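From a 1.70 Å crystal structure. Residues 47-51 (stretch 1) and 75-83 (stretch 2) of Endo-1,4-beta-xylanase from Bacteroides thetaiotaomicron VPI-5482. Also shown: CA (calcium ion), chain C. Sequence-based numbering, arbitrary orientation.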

# COMPACT_ATOMS: atom_id res chain seq x y z
N GLY A 47 16.61 -12.41 4.95
CA GLY A 47 16.52 -11.61 6.18
C GLY A 47 15.44 -10.56 6.20
O GLY A 47 14.61 -10.48 5.29
N GLU A 48 15.45 -9.75 7.25
CA GLU A 48 14.49 -8.64 7.45
C GLU A 48 14.59 -7.67 6.26
O GLU A 48 15.68 -7.45 5.69
CB GLU A 48 14.78 -7.89 8.77
CG GLU A 48 14.61 -8.70 10.08
CD GLU A 48 13.18 -8.83 10.59
OE1 GLU A 48 12.33 -7.96 10.31
OE2 GLU A 48 12.90 -9.79 11.33
N GLY A 49 13.45 -7.09 5.89
CA GLY A 49 13.36 -6.13 4.80
C GLY A 49 12.23 -6.43 3.84
O GLY A 49 11.13 -6.74 4.28
N PHE A 50 12.48 -6.27 2.54
CA PHE A 50 11.43 -6.48 1.54
C PHE A 50 11.95 -7.26 0.36
O PHE A 50 13.09 -7.05 -0.09
CB PHE A 50 10.79 -5.17 1.04
CG PHE A 50 10.31 -4.29 2.16
CD1 PHE A 50 9.22 -4.66 2.94
CD2 PHE A 50 10.97 -3.10 2.46
CE1 PHE A 50 8.79 -3.89 4.00
CE2 PHE A 50 10.54 -2.31 3.52
CZ PHE A 50 9.43 -2.71 4.28
N ALA A 51 11.09 -8.15 -0.13
CA ALA A 51 11.35 -8.87 -1.37
C ALA A 51 10.78 -8.07 -2.52
O ALA A 51 10.00 -7.12 -2.33
CB ALA A 51 10.69 -10.26 -1.34
N GLY A 75 16.57 0.51 11.46
CA GLY A 75 15.85 -0.61 12.09
C GLY A 75 16.24 -2.05 11.84
O GLY A 75 16.91 -2.41 10.88
N THR A 76 15.77 -2.91 12.74
CA THR A 76 16.03 -4.33 12.66
C THR A 76 14.79 -5.21 12.68
O THR A 76 14.94 -6.42 12.53
CB THR A 76 16.96 -4.78 13.80
OG1 THR A 76 16.28 -4.63 15.05
CG2 THR A 76 18.24 -3.95 13.78
N TRP A 77 13.60 -4.61 12.82
CA TRP A 77 12.32 -5.35 12.90
C TRP A 77 11.18 -4.50 12.38
O TRP A 77 11.33 -3.28 12.20
CB TRP A 77 12.04 -5.79 14.35
CG TRP A 77 11.88 -4.66 15.31
CD1 TRP A 77 12.87 -4.04 16.06
CD2 TRP A 77 10.66 -3.97 15.63
NE1 TRP A 77 12.32 -3.04 16.83
CE2 TRP A 77 10.98 -2.97 16.58
CE3 TRP A 77 9.32 -4.11 15.22
CZ2 TRP A 77 10.02 -2.12 17.12
CZ3 TRP A 77 8.35 -3.26 15.77
CH2 TRP A 77 8.70 -2.27 16.71
N GLY A 78 10.03 -5.11 12.15
CA GLY A 78 8.89 -4.35 11.68
C GLY A 78 8.99 -3.71 10.29
O GLY A 78 8.53 -2.58 10.09
N PHE A 79 9.63 -4.40 9.34
CA PHE A 79 9.66 -3.93 7.93
C PHE A 79 8.29 -4.22 7.31
O PHE A 79 8.00 -5.37 6.92
CB PHE A 79 10.80 -4.55 7.16
CG PHE A 79 12.12 -4.01 7.58
CD1 PHE A 79 12.65 -2.91 6.92
CD2 PHE A 79 12.75 -4.48 8.74
CE1 PHE A 79 13.88 -2.37 7.32
CE2 PHE A 79 13.98 -3.96 9.15
CZ PHE A 79 14.54 -2.90 8.46
N TRP A 80 7.44 -3.19 7.27
CA TRP A 80 6.06 -3.28 6.78
C TRP A 80 5.67 -2.30 5.66
O TRP A 80 6.22 -1.19 5.55
CB TRP A 80 5.05 -2.99 7.90
CG TRP A 80 5.25 -3.72 9.19
CD1 TRP A 80 5.77 -4.96 9.37
CD2 TRP A 80 4.88 -3.24 10.48
NE1 TRP A 80 5.77 -5.28 10.71
CE2 TRP A 80 5.23 -4.25 11.41
CE3 TRP A 80 4.30 -2.05 10.94
CZ2 TRP A 80 5.01 -4.09 12.80
CZ3 TRP A 80 4.09 -1.90 12.33
CH2 TRP A 80 4.44 -2.93 13.23
N ALA A 81 4.68 -2.71 4.88
CA ALA A 81 3.94 -1.81 3.97
C ALA A 81 4.80 -0.97 3.01
O ALA A 81 4.66 0.26 2.94
CB ALA A 81 2.99 -0.92 4.83
N PRO A 82 5.66 -1.64 2.21
CA PRO A 82 6.47 -0.92 1.24
C PRO A 82 5.65 -0.45 0.02
O PRO A 82 4.65 -1.07 -0.32
CB PRO A 82 7.47 -1.99 0.81
CG PRO A 82 6.68 -3.26 0.86
CD PRO A 82 5.79 -3.11 2.05
N GLU A 83 6.02 0.70 -0.53
CA GLU A 83 5.51 1.16 -1.84
C GLU A 83 6.74 1.65 -2.59
O GLU A 83 7.64 2.23 -1.99
CB GLU A 83 4.45 2.25 -1.73
CG GLU A 83 3.21 1.82 -0.88
CD GLU A 83 1.94 2.65 -1.04
OE1 GLU A 83 1.87 3.68 -1.79
OE2 GLU A 83 0.92 2.24 -0.42
CA CA C . 0.45 0.66 1.24
O HOH W 1 9.86 -7.34 9.37
O HOH W 2 13.89 -8.74 13.74
O HOH W 3 8.74 -7.41 5.51
O HOH W 4 2.35 1.52 2.59
O HOH W 5 2.25 -1.15 1.20
O HOH W 6 -0.40 -0.94 -0.45
O HOH W 7 -2.07 1.04 0.75
O HOH W 8 -0.40 2.61 2.67

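Phe50 anchors the contact between the two stretches. Its CA-to-CB bond points toward stretch 2, and with chi1 in the m well (-52°) and chi2 at -69° the ring lies against Phe79 and Pro82. Pro82, in the C-gamma endo pucker, covers one face: its CB sits 3.7 Å from the centroid of the Phe50 ring and only 6° off the ring normal, a CH-pi arrangement, while Pro82 CG approaches Phe50 CD1 at 3.6 Å. Near the plane of the same ring, Trp80 N is 3.6 Å from Phe50 CE1. Phe79, also m (-71°), turns its edge toward the face of Phe50 in an offset edge-to-face pair, with centroids 5.9 Å apart and planes at 75°; Phe50 CZ packs 3.7 Å from Phe79 CB.

In Glu48, whose CA-to-CB bond points toward stretch 2, chi1 in the m well (-64°) places CG 3.4 Å from Thr76 O; chi2, also m (-82°), and chi3 at -26° then set the carboxylate so that Glu48 OE1 lies near the plane of the Phe79 ring at its edge, 3.8 Å from Phe79 CD2. No direct hydrogen bond crosses the contact; water joins the polar groups instead. Water 1 donates to Glu48 OE1 (2.7 Å) and accepts from Phe79 N (2.9 Å), whereas water 3 donates to both Gly49 O (2.8 Å) and Phe79 O (2.6 Å), linking two backbone carbonyls that cannot bond to each other.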